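Local coordinates for protein probable acetyltransferases (Chromobacterium violaceum, PDB 3PZJ) that probably transfers an acetyl group from acetyl-CoA to an amino group, as a GNAT-family acetyltransferase possibly acting on protein N-termini, at residues A[28-33]-A[92-97]; A[52-57]-A[76-81]; A[59-64]-A[69-74]. All blocks are in the same frame, centred on the assembly; numbering follows the deposited sequence.

Contact 1: A[28-33]-A[92-97]; sequences KAPEAA and ALYVVC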
loop_
_atom_site.group_PDB
_atom_site.type_symbol
_atom_site.label_atom_id
_atom_site.label_comp_id
_atom_site.label_asym_id
_atom_site.label_seq_id
_atom_site.Cartn_x
_atom_site.Cartn_y
_atom_site.Cartn_z
ATOM N N LYS A 28 7.092 16.710 3.557
ATOM C CA LYS A 28 8.005 15.669 3.983
ATOM C C LYS A 28 7.934 15.555 5.519
ATOM O O LYS A 28 7.471 16.467 6.196
ATOM C CB LYS A 28 9.471 15.995 3.530
ATOM N N ALA A 29 8.452 14.466 6.076
ATOM C CA ALA A 29 8.362 14.254 7.560
ATOM C C ALA A 29 9.293 15.215 8.241
ATOM O O ALA A 29 10.365 15.514 7.681
ATOM C CB ALA A 29 8.728 12.824 7.920
ATOM N N PRO A 30 8.912 15.748 9.412
ATOM C CA PRO A 30 9.801 16.736 9.990
ATOM C C PRO A 30 11.131 16.132 10.269
ATOM O O PRO A 30 11.231 14.957 10.720
ATOM C CB PRO A 30 9.165 17.089 11.356
ATOM C CG PRO A 30 7.903 16.445 11.393
ATOM C CD PRO A 30 7.645 15.653 10.159
ATOM N N GLU A 31 12.144 16.958 10.042
ATOM C CA GLU A 31 13.540 16.604 10.316
ATOM C C GLU A 31 14.001 17.178 11.689
ATOM O O GLU A 31 15.100 16.927 12.137
ATOM C CB GLU A 31 14.400 17.142 9.163
ATOM N N ALA A 32 13.169 17.968 12.355
ATOM C CA ALA A 32 13.466 18.471 13.719
ATOM C C ALA A 32 12.477 17.858 14.660
ATOM O O ALA A 32 11.472 17.318 14.197
ATOM C CB ALA A 32 13.366 20.018 13.771
ATOM N N ALA A 33 12.731 17.967 15.959
ATOM C CA ALA A 33 11.859 17.376 16.983
ATOM C C ALA A 33 10.479 17.966 16.961
ATOM O O ALA A 33 10.343 19.166 16.742
ATOM C CB ALA A 33 12.425 17.506 18.359
ATOM N N ALA A 92 9.843 7.392 8.178
ATOM C CA ALA A 92 10.566 8.284 9.097
ATOM C C ALA A 92 10.212 7.870 10.502
ATOM O O ALA A 92 9.031 7.683 10.789
ATOM C CB ALA A 92 10.162 9.747 8.872
ATOM N N LEU A 93 11.202 7.702 11.356
ATOM C CA LEU A 93 10.942 7.264 12.726
ATOM C C LEU A 93 11.420 8.297 13.723
ATOM O O LEU A 93 12.296 9.117 13.393
ATOM C CB LEU A 93 11.672 5.981 13.046
ATOM C CG LEU A 93 11.284 4.701 12.258
ATOM C CD1 LEU A 93 12.228 3.539 12.701
ATOM C CD2 LEU A 93 9.829 4.359 12.455
ATOM N N TYR A 94 10.806 8.262 14.897
ATOM C CA TYR A 94 11.050 9.219 15.983
ATOM C C TYR A 94 11.138 8.429 17.269
ATOM O O TYR A 94 10.477 7.389 17.437
ATOM C CB TYR A 94 9.911 10.211 16.097
ATOM C CG TYR A 94 9.727 11.014 14.817
ATOM C CD1 TYR A 94 10.331 12.271 14.653
ATOM C CD2 TYR A 94 9.001 10.500 13.766
ATOM C CE1 TYR A 94 10.165 12.983 13.468
ATOM C CE2 TYR A 94 8.817 11.212 12.591
ATOM C CZ TYR A 94 9.476 12.404 12.422
ATOM O OH TYR A 94 9.350 13.119 11.275
ATOM N N VAL A 95 11.965 8.941 18.179
ATOM C CA VAL A 95 12.129 8.424 19.489
ATOM C C VAL A 95 11.240 9.247 20.499
ATOM O O VAL A 95 11.203 10.474 20.495
ATOM C CB VAL A 95 13.595 8.490 19.924
ATOM C CG1 VAL A 95 13.686 8.014 21.351
ATOM C CG2 VAL A 95 14.454 7.599 19.018
ATOM N N VAL A 96 10.510 8.516 21.336
ATOM C CA VAL A 96 9.618 9.112 22.304
ATOM C C VAL A 96 10.459 9.384 23.555
ATOM O O VAL A 96 11.001 8.451 24.126
ATOM C CB VAL A 96 8.497 8.165 22.623
ATOM C CG1 VAL A 96 7.574 8.810 23.713
ATOM C CG2 VAL A 96 7.654 7.914 21.274
ATOM N N CYS A 97 10.541 10.665 23.948
ATOM C CA CYS A 97 11.199 11.115 25.181
ATOM C C CYS A 97 10.201 11.931 25.976
ATOM O O CYS A 97 9.322 12.589 25.398
ATOM C CB CYS A 97 12.398 11.980 24.833
ATOM S SG CYS A 97 13.613 11.196 23.738
#

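Contact 2: A[52-57]-A[76-81]; sequences ALFRLF and DAFITW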
loop_
_atom_site.group_PDB
_atom_site.type_symbol
_atom_site.label_atom_id
_atom_site.label_comp_id
_atom_site.label_asym_id
_atom_site.label_seq_id
_atom_site.Cartn_x
_atom_site.Cartn_y
_atom_site.Cartn_z
ATOM N N ALA A 52 20.223 2.232 23.192
ATOM C CA ALA A 52 19.230 2.522 24.208
ATOM C C ALA A 52 17.929 1.856 23.862
ATOM O O ALA A 52 17.265 1.283 24.749
ATOM C CB ALA A 52 19.039 3.989 24.407
ATOM N N LEU A 53 17.532 1.936 22.593
ATOM C CA LEU A 53 16.240 1.351 22.217
ATOM C C LEU A 53 16.332 -0.146 22.311
ATOM O O LEU A 53 15.388 -0.772 22.711
ATOM C CB LEU A 53 15.836 1.769 20.788
ATOM C CG LEU A 53 15.380 3.235 20.713
ATOM C CD1 LEU A 53 15.328 3.604 19.219
ATOM C CD2 LEU A 53 14.029 3.512 21.414
ATOM N N PHE A 54 17.470 -0.725 21.908
ATOM C CA PHE A 54 17.624 -2.157 22.016
ATOM C C PHE A 54 17.357 -2.631 23.440
ATOM O O PHE A 54 16.613 -3.579 23.651
ATOM C CB PHE A 54 19.041 -2.537 21.595
ATOM C CG PHE A 54 19.351 -3.978 21.767
ATOM C CD1 PHE A 54 18.690 -4.918 21.043
ATOM C CD2 PHE A 54 20.232 -4.397 22.735
ATOM C CE1 PHE A 54 18.932 -6.205 21.183
ATOM C CE2 PHE A 54 20.471 -5.735 22.894
ATOM C CZ PHE A 54 19.828 -6.637 22.097
ATOM N N ARG A 55 17.993 -1.975 24.408
ATOM C CA ARG A 55 17.905 -2.362 25.852
ATOM C C ARG A 55 16.495 -2.313 26.326
ATOM O O ARG A 55 16.108 -3.115 27.143
ATOM C CB ARG A 55 18.688 -1.425 26.724
ATOM C CG ARG A 55 20.141 -1.634 26.560
ATOM C CD ARG A 55 20.941 -0.717 27.520
ATOM N NE ARG A 55 22.192 -0.377 26.875
ATOM C CZ ARG A 55 22.548 0.824 26.417
ATOM N NH1 ARG A 55 21.786 1.910 26.581
ATOM N NH2 ARG A 55 23.726 0.936 25.821
ATOM N N LEU A 56 15.725 -1.354 25.810
ATOM C CA LEU A 56 14.376 -1.186 26.252
ATOM C C LEU A 56 13.523 -2.454 26.061
ATOM O O LEU A 56 12.625 -2.725 26.889
ATOM C CB LEU A 56 13.757 -0.016 25.513
ATOM C CG LEU A 56 12.727 0.856 26.134
ATOM C CD1 LEU A 56 13.271 1.472 27.447
ATOM C CD2 LEU A 56 12.410 1.950 25.021
ATOM N N PHE A 57 13.788 -3.240 25.008
ATOM C CA PHE A 57 12.962 -4.406 24.713
ATOM C C PHE A 57 13.709 -5.720 24.937
ATOM O O PHE A 57 13.080 -6.767 24.965
ATOM C CB PHE A 57 12.449 -4.334 23.282
ATOM C CG PHE A 57 11.738 -3.073 23.003
ATOM C CD1 PHE A 57 10.466 -2.868 23.488
ATOM C CD2 PHE A 57 12.385 -2.056 22.322
ATOM C CE1 PHE A 57 9.833 -1.662 23.219
ATOM C CE2 PHE A 57 11.777 -0.854 22.100
ATOM C CZ PHE A 57 10.541 -0.640 22.518
ATOM N N ASP A 76 23.818 -5.013 17.409
ATOM C CA ASP A 76 24.140 -4.770 16.014
ATOM C C ASP A 76 23.000 -5.171 15.102
ATOM O O ASP A 76 22.762 -4.528 14.019
ATOM C CB ASP A 76 25.430 -5.481 15.559
ATOM C CG ASP A 76 26.699 -4.872 16.192
ATOM O OD1 ASP A 76 26.574 -3.947 17.024
ATOM O OD2 ASP A 76 27.812 -5.324 15.840
ATOM N N ALA A 77 22.308 -6.243 15.453
ATOM C CA ALA A 77 21.197 -6.696 14.564
ATOM C C ALA A 77 20.098 -5.664 14.570
ATOM O O ALA A 77 19.477 -5.361 13.530
ATOM C CB ALA A 77 20.665 -8.053 14.966
ATOM N N PHE A 78 19.881 -5.079 15.729
ATOM C CA PHE A 78 18.817 -4.102 15.899
ATOM C C PHE A 78 19.146 -2.758 15.235
ATOM O O PHE A 78 18.307 -2.155 14.583
ATOM C CB PHE A 78 18.419 -3.934 17.341
ATOM C CG PHE A 78 17.394 -2.908 17.554
ATOM C CD1 PHE A 78 16.096 -3.139 17.192
ATOM C CD2 PHE A 78 17.728 -1.682 18.120
ATOM C CE1 PHE A 78 15.123 -2.154 17.350
ATOM C CE2 PHE A 78 16.789 -0.708 18.276
ATOM C CZ PHE A 78 15.432 -0.985 17.918
ATOM N N ILE A 79 20.387 -2.357 15.324
ATOM C CA ILE A 79 20.845 -1.154 14.678
ATOM C C ILE A 79 20.792 -1.335 13.184
ATOM O O ILE A 79 20.357 -0.445 12.458
ATOM C CB ILE A 79 22.226 -0.805 15.166
ATOM C CG1 ILE A 79 22.091 -0.250 16.587
ATOM C CG2 ILE A 79 22.914 0.229 14.278
ATOM C CD1 ILE A 79 23.343 0.043 17.194
ATOM N N THR A 80 21.130 -2.515 12.723
ATOM C CA THR A 80 21.084 -2.811 11.298
ATOM C C THR A 80 19.637 -2.688 10.766
ATOM O O THR A 80 19.390 -1.946 9.807
ATOM C CB THR A 80 21.640 -4.192 10.946
ATOM O OG1 THR A 80 23.039 -4.270 11.289
ATOM C CG2 THR A 80 21.500 -4.453 9.454
ATOM N N TRP A 81 18.697 -3.334 11.462
ATOM C CA TRP A 81 17.243 -3.226 11.164
ATOM C C TRP A 81 16.773 -1.793 11.152
ATOM O O TRP A 81 16.060 -1.357 10.230
ATOM C CB TRP A 81 16.393 -4.103 12.141
ATOM C CG TRP A 81 14.980 -3.936 11.882
ATOM C CD1 TRP A 81 14.239 -4.485 10.868
ATOM C CD2 TRP A 81 14.124 -3.096 12.588
ATOM N NE1 TRP A 81 12.938 -4.050 10.956
ATOM C CE2 TRP A 81 12.854 -3.170 11.977
ATOM C CE3 TRP A 81 14.303 -2.249 13.682
ATOM C CZ2 TRP A 81 11.762 -2.487 12.462
ATOM C CZ3 TRP A 81 13.212 -1.535 14.145
ATOM C CH2 TRP A 81 11.949 -1.668 13.527
#

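Contact 3: A[59-64]-A[69-74]; sequences GDDSHW and YGPFED. With EDO (1,2-ethanediol), chain D.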
loop_
_atom_site.group_PDB
_atom_site.type_symbol
_atom_site.label_atom_id
_atom_site.label_comp_id
_atom_site.label_asym_id
_atom_site.label_seq_id
_atom_site.Cartn_x
_atom_site.Cartn_y
_atom_site.Cartn_z
ATOM N N GLY A 59 14.729 -7.292 27.193
ATOM C CA GLY A 59 14.225 -8.110 28.247
ATOM C C GLY A 59 13.114 -9.086 27.930
ATOM O O GLY A 59 13.245 -10.265 28.264
ATOM N N ASP A 60 12.008 -8.600 27.345
ATOM C CA ASP A 60 10.842 -9.421 27.118
ATOM C C ASP A 60 10.534 -9.593 25.615
ATOM O O ASP A 60 9.893 -8.773 25.002
ATOM C CB ASP A 60 9.653 -8.788 27.822
ATOM C CG ASP A 60 8.363 -9.553 27.616
ATOM O OD1 ASP A 60 8.380 -10.697 27.047
ATOM O OD2 ASP A 60 7.328 -9.016 28.072
ATOM N N ASP A 61 10.945 -10.732 25.072
ATOM C CA ASP A 61 10.754 -11.061 23.683
ATOM C C ASP A 61 9.313 -11.113 23.204
ATOM O O ASP A 61 9.091 -11.007 22.008
ATOM C CB ASP A 61 11.399 -12.387 23.400
ATOM C CG ASP A 61 12.873 -12.300 23.364
ATOM O OD1 ASP A 61 13.453 -11.160 23.449
ATOM O OD2 ASP A 61 13.443 -13.394 23.229
ATOM N N SER A 62 8.360 -11.207 24.128
ATOM C CA SER A 62 6.924 -11.193 23.788
ATOM C C SER A 62 6.501 -9.866 23.141
ATOM O O SER A 62 5.534 -9.842 22.435
ATOM C CB SER A 62 6.043 -11.512 25.020
ATOM O OG SER A 62 6.034 -10.415 25.911
ATOM N N HIS A 63 7.295 -8.815 23.304
ATOM C CA HIS A 63 7.070 -7.533 22.660
ATOM C C HIS A 63 6.814 -7.641 21.136
ATOM O O HIS A 63 5.962 -6.970 20.578
ATOM C CB HIS A 63 8.253 -6.565 22.930
ATOM C CG HIS A 63 8.073 -5.243 22.253
ATOM N ND1 HIS A 63 7.156 -4.306 22.671
ATOM C CD2 HIS A 63 8.552 -4.797 21.063
ATOM C CE1 HIS A 63 7.157 -3.293 21.820
ATOM N NE2 HIS A 63 7.984 -3.578 20.825
ATOM N N TRP A 64 7.525 -8.550 20.494
ATOM C CA TRP A 64 7.573 -8.682 19.065
ATOM C C TRP A 64 6.480 -9.648 18.527
ATOM O O TRP A 64 6.342 -9.771 17.336
ATOM C CB TRP A 64 9.008 -9.113 18.638
ATOM C CG TRP A 64 10.120 -8.353 19.333
ATOM C CD1 TRP A 64 10.902 -8.796 20.371
ATOM C CD2 TRP A 64 10.555 -7.006 19.050
ATOM N NE1 TRP A 64 11.784 -7.794 20.752
ATOM C CE2 TRP A 64 11.592 -6.705 19.937
ATOM C CE3 TRP A 64 10.117 -6.014 18.153
ATOM C CZ2 TRP A 64 12.206 -5.481 19.941
ATOM C CZ3 TRP A 64 10.735 -4.831 18.155
ATOM C CH2 TRP A 64 11.772 -4.555 19.039
ATOM N N TYR A 69 8.923 -8.106 12.816
ATOM C CA TYR A 69 10.337 -8.092 13.075
ATOM C C TYR A 69 10.542 -8.379 14.534
ATOM O O TYR A 69 9.620 -8.336 15.326
ATOM C CB TYR A 69 10.950 -6.714 12.779
ATOM C CG TYR A 69 10.081 -5.555 13.199
ATOM C CD1 TYR A 69 10.178 -4.972 14.454
ATOM C CD2 TYR A 69 9.166 -5.012 12.304
ATOM C CE1 TYR A 69 9.308 -3.935 14.832
ATOM C CE2 TYR A 69 8.335 -3.961 12.659
ATOM C CZ TYR A 69 8.430 -3.415 13.899
ATOM O OH TYR A 69 7.578 -2.379 14.208
ATOM N N GLY A 70 11.791 -8.551 14.895
ATOM C CA GLY A 70 12.137 -8.897 16.250
ATOM C C GLY A 70 11.836 -10.370 16.579
ATOM O O GLY A 70 11.160 -11.087 15.851
ATOM N N PRO A 71 12.386 -10.855 17.666
ATOM C CA PRO A 71 13.385 -10.201 18.497
ATOM C C PRO A 71 14.727 -10.133 17.797
ATOM O O PRO A 71 14.920 -10.713 16.728
ATOM C CB PRO A 71 13.410 -11.068 19.761
ATOM C CG PRO A 71 12.814 -12.394 19.351
ATOM C CD PRO A 71 11.970 -12.195 18.166
ATOM N N PHE A 72 15.613 -9.347 18.369
ATOM C CA PHE A 72 16.927 -9.083 17.788
ATOM C C PHE A 72 18.014 -9.809 18.605
ATOM O O PHE A 72 18.012 -9.766 19.827
ATOM C CB PHE A 72 17.115 -7.586 17.691
ATOM C CG PHE A 72 16.123 -6.931 16.786
ATOM C CD1 PHE A 72 16.331 -6.897 15.402
ATOM C CD2 PHE A 72 14.940 -6.412 17.288
ATOM C CE1 PHE A 72 15.377 -6.274 14.542
ATOM C CE2 PHE A 72 13.978 -5.852 16.449
ATOM C CZ PHE A 72 14.222 -5.764 15.085
ATOM N N GLU A 73 18.893 -10.525 17.921
ATOM C CA GLU A 73 19.832 -11.389 18.635
ATOM C C GLU A 73 20.873 -10.572 19.411
ATOM O O GLU A 73 21.523 -11.124 20.280
ATOM C CB GLU A 73 20.559 -12.347 17.674
ATOM C CG GLU A 73 21.770 -11.730 16.984
ATOM C CD GLU A 73 22.314 -12.582 15.827
ATOM O OE1 GLU A 73 22.359 -12.081 14.648
ATOM O OE2 GLU A 73 22.669 -13.761 16.095
ATOM N N ASP A 74 21.114 -9.325 18.994
ATOM C CA ASP A 74 22.028 -8.417 19.673
ATOM C C ASP A 74 21.860 -6.990 19.160
ATOM O O ASP A 74 21.169 -6.748 18.210
ATOM C CB ASP A 74 23.513 -8.864 19.515
ATOM C CG ASP A 74 23.953 -8.976 18.054
ATOM O OD1 ASP A 74 23.445 -8.251 17.135
ATOM O OD2 ASP A 74 24.861 -9.792 17.832
HETATM C C1 EDO D . 5.206 -1.981 12.247
HETATM O O1 EDO D . 5.341 -2.272 13.616
HETATM C C2 EDO D . 3.811 -1.464 12.000
HETATM O O2 EDO D . 3.945 -0.466 11.026
#

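Contact 1: A[28-33]-A[92-97]
Y94 and P30 meet through a single hydrogen bond that ties an irregular loop to the side of a strand. The phenol of Y94 donates to the loop carbonyl, with Y94 OH and P30 O 2.7 Å apart. The hydroxyl lies in the carbonyl plane on a lone pair, at a C=O...O angle of 131°, while the carbonyl oxygen sits at the edge of the ring, near its plane. With CG beside the backbone N (chi1 -60°), the ring of Y94 reaches across from strand 92-98 so that its oxygen arrives among the loop atoms.

Around that oxygen the packing is close. P30 CD comes within 3.3 Å of Y94 OH, and the two side chains cross at about a right angle, so the pyrrolidine meets the hydroxyl end of the phenol more than its ring carbons. From a second direction the methyl of A29 closes in, with A29 CB 3.4 Å from Y94 OH. The same methyl rests on the strand, A29 CB lying 3.5 Å from A92 CB. The side chain of A92 is also about 5 Å from the sodium ion bound by V86, Q88 and T91.

The remainder of 28-33 is much looser. E31, A32 and A33 point their CB atoms away from the 92-97 segment, A33 against Q42 of the neighbouring strand 39-43; these three residues are exposed. K28 and E31 are modelled only as far as CB, consistent with mobile side chains.

The tight half is wedged between sheet and helix: P30 touches T147 of helix 135-150 and the following L151, A29 touches M113 of strand 106-114, and Y94 packs on L144 and L41. Strand 92-98 itself runs between strands 39-43 and 106-114, Y94 pairing with L108 and V95 with Q42.

Contact 2: A[52-57]-A[76-81]
F78 overlaps L53 and F54 with the CD2-CE2-CZ part of its ring where helices 46-58 and 75-87 meet. Its CE2 is the main point of touch, lying 3.7 Å from L53 CB and equally 3.7 Å from F54 N, so that the ring reaches the main chain of helix 46-58 as well as its side chains. The exchange with F54 is reciprocal: F78 CD2 lies 3.8 Å from F54 CB, and F54 CD1 is 3.8 Å from F78 CB. The two phenylalanines therefore slide past one another in opposite directions, each ring reaching toward the stem of the other. Both hold CG anti to the backbone N (chi1 177° in F78), which carries each ring past the CB of the other. No hydrogen bond crosses the gap, and the side-chain contacts are apolar; the CA atoms of F54 and F78 are 6.5 Å apart.

On the outer side of helix 75-87, D76 O accepts from both T80 N and T80 OG1, which reach it from opposite faces of the carbonyl plane. Toward the sheet, L53 and F78 both pack on F107 of strand 106-114, and F72 meets F78 edge-to-face. Two helices in succession between strands 39-43 and 92-98, packed against each other and on the sheet, are the helix pair characteristic of the GNAT fold.

Contact 3: A[59-64]-A[69-74]
A cis peptide bond joins G70 to P71, and the bend it makes lies over one face of the indole of W64. W64 holds CG beside its backbone N, anti to the carbonyl carbon, which turns the indole onto G70 and P71. The CA atoms of both residues make CH-pi contacts with the pyrrole ring, G70 CA 4.0 Å and P71 CA 3.7 Å from its centroid. G70 adopts a positive phi (75°) and, having no side chain, brings its main chain directly against the indole. P71 CB then meets W64 CD1 at 3.4 Å, and the same CB also lies 3.7 Å from D61 OD1.

On the same face, F72 points its edge at the six-membered ring of W64, with centroids 5.1 Å apart and planes at 85°. Y69 meets that ring rim to rim instead, at 63°, its CE1 3.7 Å from W64 CZ3. H63 CD2 touches the opposite face. Y69 OH is hydrogen-bonded to N126 ND2 and lies doubtfully close to a 1,2-ethanediol, probably from the crystallisation liquor.

At the start of 59-64, D60 OD1 accepts from S62 N, making an Asx turn, and from S62 OG on the same carboxylate face. W64, Y69 and F72 form an aromatic cluster in the link between helices 46-58 and 75-87 of the GNAT fold, a region that in relatives often helps line the acceptor site.

How the contacts relate
Contact 2 touches both of the others. Contact 1 and contact 2 have centres about 18 Å apart and meet where V95 CG2 of the strand lies 4.1 Å from L53 CD1 of the helix. Contacts 2 and 3 are far closer, about 9 Å between centres, and share one aromatic core: W81 CB is 3.4 Å from F72 CE1, and F57 CB is 3.5 Å from W64 CZ2. Contacts 1 and 3 do not touch, their nearest atoms being about 7 Å apart. The sodium ion lies near contact 1 and a 1,2-ethanediol, probably from the crystallisation liquor, near Y69 of contact 3; neither identifies the active site.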